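Local atomic coordinates of putative polyketide biosynthesis enoyl-CoA hydratase homolog pksH (Bacillus subtilis, PDB entry 3HP0), a protein that dehydrates an (S)-3-hydroxy-3-methylglutaryl group tethered to the synthase PksL to a 3-methylglutaconyl group during biosynthesis of the antibiotic bacillaene. Residues T122-A127 against R193-R198; K168-S171 against E177-L180; I181-F184 against V190-R193. All coordinates share one frame; numbering follows the deposited sequence.

Interaction 1: T122-A127 against R193-R198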
ATOM      1  N   THR A 122      -2.970  -1.242  -6.101  1.00 14.99           N
ATOM      2  CA  THR A 122      -4.201  -0.833  -6.743  1.00 14.72           C
ATOM      3  C   THR A 122      -4.046  -0.914  -8.250  1.00 15.20           C
ATOM      4  O   THR A 122      -2.942  -0.763  -8.776  1.00 16.25           O
ATOM      5  CB  THR A 122      -4.637   0.607  -6.307  1.00 17.57           C
ATOM      6  OG1 THR A 122      -3.649   1.584  -6.679  1.00 14.60           O
ATOM      7  CG2 THR A 122      -4.845   0.645  -4.785  1.00 15.50           C
ATOM      8  N   ASP A 123      -5.148  -1.192  -8.939  1.00 16.12           N
ATOM      9  CA  ASP A 123      -5.146  -1.296 -10.398  1.00 18.58           C
ATOM     10  C   ASP A 123      -4.759   0.034 -11.035  1.00 20.47           C
ATOM     11  O   ASP A 123      -4.152   0.060 -12.105  1.00 18.89           O
ATOM     12  CB  ASP A 123      -6.534  -1.666 -10.914  1.00 19.86           C
ATOM     13  CG  ASP A 123      -6.962  -3.059 -10.507  1.00 23.18           C
ATOM     14  OD1 ASP A 123      -6.257  -4.030 -10.866  1.00 27.36           O
ATOM     15  OD2 ASP A 123      -8.011  -3.181  -9.841  1.00 24.13           O
ATOM     16  N   ILE A 124      -5.140   1.126 -10.367  1.00 20.22           N
ATOM     17  CA  ILE A 124      -4.883   2.480 -10.835  1.00 22.19           C
ATOM     18  C   ILE A 124      -4.531   3.410  -9.684  1.00 23.53           C
ATOM     19  O   ILE A 124      -5.241   3.473  -8.674  1.00 25.36           O
ATOM     20  CB  ILE A 124      -6.117   3.057 -11.545  1.00 22.40           C
ATOM     21  CG1 ILE A 124      -6.446   2.191 -12.763  1.00 19.43           C
ATOM     22  CG2 ILE A 124      -5.875   4.531 -11.918  1.00 18.58           C
ATOM     23  CD1 ILE A 124      -7.623   2.680 -13.552  1.00 13.86           C
ATOM     24  N   ALA A 125      -3.442   4.151  -9.849  1.00 23.04           N
ATOM     25  CA  ALA A 125      -2.998   5.073  -8.816  1.00 24.95           C
ATOM     26  C   ALA A 125      -2.893   6.492  -9.367  1.00 25.38           C
ATOM     27  O   ALA A 125      -2.157   6.739 -10.319  1.00 22.86           O
ATOM     28  CB  ALA A 125      -1.649   4.622  -8.257  1.00 22.88           C
ATOM     29  N   ILE A 126      -3.635   7.412  -8.763  1.00 25.68           N
ATOM     30  CA  ILE A 126      -3.610   8.810  -9.193  1.00 29.60           C
ATOM     31  C   ILE A 126      -3.126   9.725  -8.063  1.00 29.02           C
ATOM     32  O   ILE A 126      -3.240   9.398  -6.884  1.00 28.82           O
ATOM     33  CB  ILE A 126      -5.009   9.281  -9.639  1.00 30.29           C
ATOM     34  CG1 ILE A 126      -5.937   9.357  -8.435  1.00 29.79           C
ATOM     35  CG2 ILE A 126      -5.590   8.306 -10.648  1.00 31.04           C
ATOM     36  CD1 ILE A 126      -7.300   9.860  -8.776  1.00 34.70           C
ATOM     37  N   ALA A 127      -2.589  10.879  -8.418  1.00 30.83           N
ATOM     38  CA  ALA A 127      -2.107  11.782  -7.385  1.00 32.72           C
ATOM     39  C   ALA A 127      -2.127  13.237  -7.832  1.00 34.00           C
ATOM     40  O   ALA A 127      -2.538  13.546  -8.954  1.00 31.45           O
ATOM     41  CB  ALA A 127      -0.688  11.373  -6.980  1.00 29.14           C
ATOM     42  N   ARG A 193     -12.642  11.917 -10.796  1.00 35.48           N
ATOM     43  CA  ARG A 193     -13.948  11.863 -11.439  1.00 35.68           C
ATOM     44  C   ARG A 193     -13.882  11.530 -12.924  1.00 34.68           C
ATOM     45  O   ARG A 193     -14.769  10.852 -13.439  1.00 35.80           O
ATOM     46  CB  ARG A 193     -14.707  13.178 -11.241  1.00 38.60           C
ATOM     47  CG  ARG A 193     -15.362  13.323  -9.870  1.00 42.08           C
ATOM     48  CD  ARG A 193     -16.338  14.506  -9.839  1.00 44.76           C
ATOM     49  NE  ARG A 193     -15.654  15.791  -9.950  1.00 48.48           N
ATOM     50  CZ  ARG A 193     -15.015  16.392  -8.949  1.00 50.02           C
ATOM     51  NH1 ARG A 193     -14.976  15.826  -7.746  1.00 49.39           N
ATOM     52  NH2 ARG A 193     -14.403  17.555  -9.155  1.00 50.32           N
ATOM     53  N   LYS A 194     -12.852  11.996 -13.624  1.00 33.07           N
ATOM     54  CA  LYS A 194     -12.741  11.692 -15.049  1.00 34.68           C
ATOM     55  C   LYS A 194     -12.474  10.200 -15.242  1.00 34.76           C
ATOM     56  O   LYS A 194     -12.834   9.615 -16.270  1.00 33.41           O
ATOM     57  CB  LYS A 194     -11.619  12.506 -15.690  1.00 37.25           C
ATOM     58  CG  LYS A 194     -11.842  14.012 -15.615  1.00 43.35           C
ATOM     59  CD  LYS A 194     -10.787  14.775 -16.415  1.00 45.16           C
ATOM     60  CE  LYS A 194     -11.049  16.276 -16.391  1.00 47.14           C
ATOM     61  NZ  LYS A 194      -9.980  17.036 -17.102  1.00 46.95           N
ATOM     62  N   HIS A 195     -11.835   9.593 -14.242  1.00 32.59           N
ATOM     63  CA  HIS A 195     -11.535   8.172 -14.274  1.00 32.48           C
ATOM     64  C   HIS A 195     -12.798   7.379 -13.931  1.00 31.90           C
ATOM     65  O   HIS A 195     -13.163   6.445 -14.648  1.00 31.18           O
ATOM     66  CB  HIS A 195     -10.407   7.836 -13.289  1.00 32.96           C
ATOM     67  CG  HIS A 195      -9.035   8.126 -13.820  1.00 34.17           C
ATOM     68  ND1 HIS A 195      -8.525   9.403 -13.924  1.00 35.39           N
ATOM     69  CD2 HIS A 195      -8.089   7.303 -14.333  1.00 35.26           C
ATOM     70  CE1 HIS A 195      -7.329   9.355 -14.482  1.00 35.31           C
ATOM     71  NE2 HIS A 195      -7.041   8.092 -14.742  1.00 36.02           N
ATOM     72  N   LEU A 196     -13.470   7.761 -12.847  1.00 31.69           N
ATOM     73  CA  LEU A 196     -14.699   7.078 -12.438  1.00 34.06           C
ATOM     74  C   LEU A 196     -15.736   7.156 -13.548  1.00 33.95           C
ATOM     75  O   LEU A 196     -16.493   6.221 -13.780  1.00 35.52           O
ATOM     76  CB  LEU A 196     -15.267   7.705 -11.165  1.00 33.15           C
ATOM     77  CG  LEU A 196     -14.355   7.585  -9.939  1.00 35.81           C
ATOM     78  CD1 LEU A 196     -15.044   8.193  -8.721  1.00 34.26           C
ATOM     79  CD2 LEU A 196     -14.010   6.115  -9.692  1.00 32.71           C
ATOM     80  N   LEU A 197     -15.753   8.283 -14.239  1.00 34.82           N
ATOM     81  CA  LEU A 197     -16.682   8.492 -15.332  1.00 36.43           C
ATOM     82  C   LEU A 197     -16.448   7.421 -16.401  1.00 35.68           C
ATOM     83  O   LEU A 197     -17.392   6.794 -16.872  1.00 36.62           O
ATOM     84  CB  LEU A 197     -16.477   9.895 -15.899  1.00 39.30           C
ATOM     85  CG  LEU A 197     -17.670  10.679 -16.443  1.00 44.57           C
ATOM     86  CD1 LEU A 197     -18.870  10.559 -15.509  1.00 44.55           C
ATOM     87  CD2 LEU A 197     -17.254  12.140 -16.595  1.00 45.04           C
ATOM     88  N   ARG A 198     -15.192   7.196 -16.775  1.00 34.51           N
ATOM     89  CA  ARG A 198     -14.879   6.187 -17.778  1.00 34.32           C
ATOM     90  C   ARG A 198     -15.042   4.760 -17.252  1.00 32.62           C
ATOM     91  O   ARG A 198     -15.490   3.881 -17.984  1.00 29.14           O
ATOM     92  CB  ARG A 198     -13.445   6.353 -18.302  1.00 37.53           C
ATOM     93  CG  ARG A 198     -13.158   7.673 -18.999  1.00 41.87           C
ATOM     94  CD  ARG A 198     -12.389   7.452 -20.298  1.00 42.86           C
ATOM     95  NE  ARG A 198     -13.147   6.582 -21.192  1.00 48.59           N
ATOM     96  CZ  ARG A 198     -12.785   6.256 -22.428  1.00 50.38           C
ATOM     97  NH1 ARG A 198     -11.660   6.729 -22.941  1.00 51.58           N
ATOM     98  NH2 ARG A 198     -13.552   5.447 -23.150  1.00 52.43           N
TER

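Interaction 2: K168-S171 against E177-L180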
ATOM      1  N   LYS A 168      16.246   8.250  -0.949  1.00 42.35           N
ATOM      2  CA  LYS A 168      15.591   9.544  -1.078  1.00 44.29           C
ATOM      3  C   LYS A 168      14.249   9.503  -1.791  1.00 43.87           C
ATOM      4  O   LYS A 168      14.097   8.856  -2.828  1.00 43.49           O
ATOM      5  CB  LYS A 168      16.510  10.558  -1.760  1.00 47.53           C
ATOM      6  CG  LYS A 168      16.884  10.242  -3.186  1.00 51.65           C
ATOM      7  CD  LYS A 168      17.638  11.419  -3.795  1.00 55.84           C
ATOM      8  CE  LYS A 168      16.786  12.689  -3.775  1.00 57.63           C
ATOM      9  NZ  LYS A 168      17.426  13.816  -4.514  1.00 59.94           N
ATOM     10  N   PRO A 169      13.255  10.211  -1.238  1.00 42.61           N
ATOM     11  CA  PRO A 169      11.920  10.254  -1.826  1.00 41.34           C
ATOM     12  C   PRO A 169      11.986  10.710  -3.275  1.00 40.07           C
ATOM     13  O   PRO A 169      12.852  11.504  -3.646  1.00 39.29           O
ATOM     14  CB  PRO A 169      11.183  11.242  -0.927  1.00 42.34           C
ATOM     15  CG  PRO A 169      12.268  12.156  -0.488  1.00 42.22           C
ATOM     16  CD  PRO A 169      13.374  11.200  -0.153  1.00 42.23           C
ATOM     17  N   ILE A 170      11.085  10.187  -4.097  1.00 37.45           N
ATOM     18  CA  ILE A 170      11.060  10.561  -5.497  1.00 37.89           C
ATOM     19  C   ILE A 170       9.876  11.494  -5.709  1.00 37.35           C
ATOM     20  O   ILE A 170       8.913  11.468  -4.942  1.00 36.61           O
ATOM     21  CB  ILE A 170      10.919   9.331  -6.416  1.00 40.09           C
ATOM     22  CG1 ILE A 170       9.507   8.761  -6.320  1.00 40.33           C
ATOM     23  CG2 ILE A 170      11.929   8.255  -6.008  1.00 41.16           C
ATOM     24  CD1 ILE A 170       9.207   7.747  -7.391  1.00 44.59           C
ATOM     25  N   SER A 171       9.961  12.317  -6.747  1.00 35.69           N
ATOM     26  CA  SER A 171       8.910  13.276  -7.055  1.00 36.78           C
ATOM     27  C   SER A 171       7.711  12.618  -7.735  1.00 36.67           C
ATOM     28  O   SER A 171       7.804  11.497  -8.239  1.00 37.04           O
ATOM     29  CB  SER A 171       9.466  14.364  -7.967  1.00 35.96           C
ATOM     30  OG  SER A 171       9.814  13.818  -9.228  1.00 37.58           O
ATOM     31  N   GLU A 177       6.780   9.030 -14.608  1.00 30.79           N
ATOM     32  CA  GLU A 177       7.651   8.532 -15.664  1.00 31.68           C
ATOM     33  C   GLU A 177       7.953   7.049 -15.475  1.00 30.78           C
ATOM     34  O   GLU A 177       7.992   6.291 -16.447  1.00 31.44           O
ATOM     35  CB  GLU A 177       8.960   9.330 -15.694  1.00 34.66           C
ATOM     36  CG  GLU A 177       8.769  10.830 -15.900  1.00 41.62           C
ATOM     37  CD  GLU A 177      10.078  11.616 -15.841  1.00 46.02           C
ATOM     38  OE1 GLU A 177      10.031  12.835 -15.549  1.00 47.62           O
ATOM     39  OE2 GLU A 177      11.150  11.019 -16.096  1.00 48.93           O
ATOM     40  N   TRP A 178       8.144   6.635 -14.225  1.00 28.30           N
ATOM     41  CA  TRP A 178       8.456   5.242 -13.917  1.00 27.76           C
ATOM     42  C   TRP A 178       7.275   4.274 -13.980  1.00 27.20           C
ATOM     43  O   TRP A 178       7.462   3.069 -14.138  1.00 28.36           O
ATOM     44  CB  TRP A 178       9.093   5.143 -12.533  1.00 27.44           C
ATOM     45  CG  TRP A 178      10.394   5.874 -12.400  1.00 28.21           C
ATOM     46  CD1 TRP A 178      11.054   6.574 -13.371  1.00 29.49           C
ATOM     47  CD2 TRP A 178      11.202   5.967 -11.220  1.00 28.80           C
ATOM     48  NE1 TRP A 178      12.221   7.093 -12.869  1.00 29.95           N
ATOM     49  CE2 TRP A 178      12.341   6.730 -11.554  1.00 29.56           C
ATOM     50  CE3 TRP A 178      11.079   5.467  -9.916  1.00 27.62           C
ATOM     51  CZ2 TRP A 178      13.347   7.015 -10.626  1.00 31.02           C
ATOM     52  CZ3 TRP A 178      12.077   5.749  -8.998  1.00 30.10           C
ATOM     53  CH2 TRP A 178      13.201   6.511  -9.359  1.00 30.42           C
ATOM     54  N   GLY A 179       6.062   4.791 -13.850  1.00 26.05           N
ATOM     55  CA  GLY A 179       4.906   3.923 -13.888  1.00 22.48           C
ATOM     56  C   GLY A 179       4.347   3.661 -12.505  1.00 21.05           C
ATOM     57  O   GLY A 179       3.375   2.921 -12.373  1.00 18.95           O
ATOM     58  N   LEU A 180       4.963   4.254 -11.476  1.00 19.43           N
ATOM     59  CA  LEU A 180       4.487   4.084 -10.104  1.00 19.50           C
ATOM     60  C   LEU A 180       3.052   4.593  -9.993  1.00 22.58           C
ATOM     61  O   LEU A 180       2.231   4.019  -9.285  1.00 25.25           O
ATOM     62  CB  LEU A 180       5.373   4.840  -9.115  1.00 19.88           C
ATOM     63  CG  LEU A 180       4.853   4.844  -7.664  1.00 21.15           C
ATOM     64  CD1 LEU A 180       4.400   3.439  -7.260  1.00 18.22           C
ATOM     65  CD2 LEU A 180       5.938   5.341  -6.714  1.00 19.50           C
TER

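Interaction 3: I181-F184 against V190-R193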
ATOM      1  N   ILE A 181       2.750   5.679 -10.688  1.00 24.05           N
ATOM      2  CA  ILE A 181       1.408   6.209 -10.671  1.00 27.53           C
ATOM      3  C   ILE A 181       0.968   6.477 -12.110  1.00 28.71           C
ATOM      4  O   ILE A 181       1.776   6.872 -12.959  1.00 29.08           O
ATOM      5  CB  ILE A 181       1.293   7.533  -9.818  1.00 29.27           C
ATOM      6  CG1 ILE A 181       2.373   8.516 -10.232  1.00 30.38           C
ATOM      7  CG2 ILE A 181       1.385   7.237  -8.322  1.00 30.37           C
ATOM      8  CD1 ILE A 181       1.939   9.394 -11.369  1.00 37.79           C
ATOM      9  N   ASP A 182      -0.307   6.228 -12.384  1.00 27.87           N
ATOM     10  CA  ASP A 182      -0.885   6.461 -13.700  1.00 30.50           C
ATOM     11  C   ASP A 182      -1.587   7.802 -13.504  1.00 32.95           C
ATOM     12  O   ASP A 182      -2.432   7.927 -12.627  1.00 38.96           O
ATOM     13  CB  ASP A 182      -1.937   5.379 -14.031  1.00 28.48           C
ATOM     14  CG  ASP A 182      -1.512   3.988 -13.604  1.00 26.93           C
ATOM     15  OD1 ASP A 182      -1.733   3.610 -12.430  1.00 24.73           O
ATOM     16  OD2 ASP A 182      -0.947   3.238 -14.432  1.00 28.60           O
ATOM     17  N   ALA A 183      -1.228   8.816 -14.271  1.00 32.50           N
ATOM     18  CA  ALA A 183      -1.891  10.129 -14.139  1.00 32.16           C
ATOM     19  C   ALA A 183      -1.846  10.808 -12.759  1.00 32.89           C
ATOM     20  O   ALA A 183      -2.016  10.192 -11.713  1.00 32.82           O
ATOM     21  CB  ALA A 183      -3.329  10.021 -14.573  1.00 29.91           C
ATOM     22  N   PHE A 184      -1.646  12.113 -12.792  1.00 34.42           N
ATOM     23  CA  PHE A 184      -1.587  12.925 -11.596  1.00 35.46           C
ATOM     24  C   PHE A 184      -1.909  14.342 -12.050  1.00 36.50           C
ATOM     25  O   PHE A 184      -1.759  14.668 -13.229  1.00 34.80           O
ATOM     26  CB  PHE A 184      -0.189  12.841 -10.964  1.00 34.55           C
ATOM     27  CG  PHE A 184       0.856  13.626 -11.699  1.00 33.25           C
ATOM     28  CD1 PHE A 184       1.118  14.953 -11.346  1.00 32.53           C
ATOM     29  CD2 PHE A 184       1.612  13.035 -12.719  1.00 34.29           C
ATOM     30  CE1 PHE A 184       2.089  15.681 -12.008  1.00 31.28           C
ATOM     31  CE2 PHE A 184       2.592  13.765 -13.388  1.00 32.89           C
ATOM     32  CZ  PHE A 184       2.840  15.085 -13.021  1.00 33.85           C
ATOM     33  N   VAL A 190     -10.927  16.059  -9.581  1.00 41.68           N
ATOM     34  CA  VAL A 190     -11.470  16.247 -10.902  1.00 40.10           C
ATOM     35  C   VAL A 190     -10.901  15.110 -11.733  1.00 37.86           C
ATOM     36  O   VAL A 190     -11.592  14.490 -12.532  1.00 38.97           O
ATOM     37  CB  VAL A 190     -11.009  17.587 -11.514  1.00 41.05           C
ATOM     38  CG1 VAL A 190     -11.483  17.672 -12.964  1.00 38.92           C
ATOM     39  CG2 VAL A 190     -11.530  18.762 -10.676  1.00 38.86           C
ATOM     40  N   LEU A 191      -9.617  14.856 -11.521  1.00 35.57           N
ATOM     41  CA  LEU A 191      -8.897  13.806 -12.223  1.00 32.35           C
ATOM     42  C   LEU A 191      -9.509  12.450 -11.862  1.00 31.96           C
ATOM     43  O   LEU A 191      -9.679  11.578 -12.719  1.00 30.35           O
ATOM     44  CB  LEU A 191      -7.415  13.843 -11.842  1.00 28.11           C
ATOM     45  CG  LEU A 191      -6.534  12.833 -12.572  1.00 28.17           C
ATOM     46  CD1 LEU A 191      -6.691  13.037 -14.066  1.00 22.14           C
ATOM     47  CD2 LEU A 191      -5.076  12.989 -12.139  1.00 26.63           C
ATOM     48  N   LEU A 192      -9.854  12.282 -10.589  1.00 31.43           N
ATOM     49  CA  LEU A 192     -10.465  11.047 -10.134  1.00 32.28           C
ATOM     50  C   LEU A 192     -11.810  10.879 -10.834  1.00 33.68           C
ATOM     51  O   LEU A 192     -12.082   9.832 -11.412  1.00 35.00           O
ATOM     52  CB  LEU A 192     -10.646  11.072  -8.609  1.00 30.63           C
ATOM     53  CG  LEU A 192     -11.473   9.935  -7.993  1.00 30.88           C
ATOM     54  CD1 LEU A 192     -10.934   8.581  -8.435  1.00 32.04           C
ATOM     55  CD2 LEU A 192     -11.430  10.047  -6.480  1.00 29.30           C
ATOM     56  N   ARG A 193     -12.642  11.917 -10.796  1.00 35.48           N
ATOM     57  CA  ARG A 193     -13.948  11.863 -11.439  1.00 35.68           C
ATOM     58  C   ARG A 193     -13.882  11.530 -12.924  1.00 34.68           C
ATOM     59  O   ARG A 193     -14.769  10.852 -13.439  1.00 35.80           O
ATOM     60  CB  ARG A 193     -14.707  13.178 -11.241  1.00 38.60           C
ATOM     61  CG  ARG A 193     -15.362  13.323  -9.870  1.00 42.08           C
ATOM     62  CD  ARG A 193     -16.338  14.506  -9.839  1.00 44.76           C
ATOM     63  NE  ARG A 193     -15.654  15.791  -9.950  1.00 48.48           N
ATOM     64  CZ  ARG A 193     -15.015  16.392  -8.949  1.00 50.02           C
ATOM     65  NH1 ARG A 193     -14.976  15.826  -7.746  1.00 49.39           N
ATOM     66  NH2 ARG A 193     -14.403  17.555  -9.155  1.00 50.32           N
TER

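Interaction 1: T122-A127 against R193-R198
His-195 reaches from helix 190-199 to two isoleucine methyls on strand 124-127, one over its ring and one at an oblique angle. The methyl CG2 of Ile-126 lies 4.3 Å above the plane, over the ring centre. CG2 of Ile-124 comes within 4.3 Å of His-195 CD2.

The same branch is used by both isoleucines despite different torsions. In Ile-124, chi1 of -61° leaves CG2 opposite the backbone N; in Ile-126, chi1 of 69° instead sets CG2 opposite the carbonyl carbon. Ala-125, between them, packs on the other side of the strand against Ile-181.

Strand 124-127 is one of the two outermost strands of this chain's five-stranded mixed sheet, beside strand 102-107, and the helix packs beside it through His-195. One ring nitrogen is engaged within the helix itself: ND1 bonds to Leu-191 O one turn earlier. As a carbonyl can only accept, ND1 should carry the hydrogen. With no hydrogen bond crossing between the segments and 106 Å² buried in total, the contact is modest and dispersive, the imidazole being used for its carbon surface.

Interaction 2: K168-S171 against E177-L180
Ile-170 sends both of its branches against Trp-178, and its longer branch also reaches Leu-180. At the root of the side chain, CB stays 4.6 Å from Trp-178 CZ3, too far for close packing, and CG1 is likewise a spacer. The methyl CG2, which chi1 of 72° places opposite the carbonyl carbon, lies 3.9 Å from Trp-178 CZ3 and 4.0 Å from Trp-178 CH2. At the other tip, CD1 approaches Trp-178 CZ3 at 3.8 Å and Trp-178 CE3 at 3.9 Å. The two methyls share CZ3 and approach it from one side, CG2 leaning to CH2 and CD1 to CE3, meeting the six-membered ring of the indole obliquely. Ile-170 CD1 has a second neighbour in Leu-180 CD2, at 4.1 Å, and so bridges the two apolar groups.

These residues bracket helix 172-178 of the crotonase-like fold: Ile-170 precedes it and Trp-178 ends it. Ser-171 is its N-cap, with its side chain capping a backbone N of the first turn, while Glu-174 OE2 bonds back to Ser-171 N, an exchange consistent with a capping box. At the far end, Gly-179 leaves helical geometry with phi of 102°, and the chain turns so that Leu-180 can face Ile-170.

Phe-133 of strand 132-134 touches Ile-170 and Leu-180, and Met-163 of helix 157-166 touches Ile-170 and Trp-178. Lys-159 makes a cation-pi contact with the indole. The Ile-170 side chain lies about 11 Å from that of the active-site residue Glu-137.

Interaction 3: I181-F184 against V190-R193
Phe-184 and Leu-191 have the nearest CA atoms of the two segments, 7.4 Å apart, where an extended, irregular chain passes the first turn of helix 190-199. Residues 181, 182 and 184 have extended backbone angles, but Ala-183 has phi of 58° with psi of 140°, an unfavourable combination for a residue with a CB and one to be read cautiously at 2.32 Å resolution. No hydrogen bond joins the two segments.

Across the gap, one methyl of Leu-191 does most of the touching. Its chi1 of -177° places CG opposite the backbone N and extends the side chain from the helix to the loop. CD2 then ends 3.4 Å from Phe-184 C and 3.5 Å from Phe-184 CA, a close fit of a methyl on main chain. The same CD2 lies 3.9 Å from Ala-183 C and 4.2 Å from Ala-183 CB, the apolar side-chain pair of the contact.

In the crotonase-like fold of this chain, segment 181-184 belongs to the connection from helix 172-178 to helix 190-199, and it runs beside edge strand 124-127. Asp-182 ties it there, pairing through its backbone with Ala-125 and accepting the Ala-125 N-H at OD1, an oxygen that also forms a salt bridge with Arg-154.

Phe-184 contributes its main chain because its CB points away from the helix. Its ring packs instead on Val-172 and Ser-176 of helix 172-178, so the residue touches Leu-191 on one side and the preceding helix through its ring.

Along the chain, strand 124-127 comes first, then segments 168-171 and 177-180 around helix 172-178, then 181-184 and helix 190-199. Interactions 1 and 3 have centres about 5 Å apart and share that last helix, including Arg-193; Ile-126 CD1 packs 3.6 Å from Leu-192 CB between them. Interaction 2 is about 18 Å from interaction 1 and 16 Å from interaction 3, yet its Leu-180 continues directly into 181-184, and Leu-180 O packs on Ala-125 CB. The chain from 168 to 198 thus runs from helix 172-178 past the sheet edge to helix 190-199, and interaction 1 joins that last helix back to the earlier strand, with interaction 2 the nearest to an annotated active-site residue.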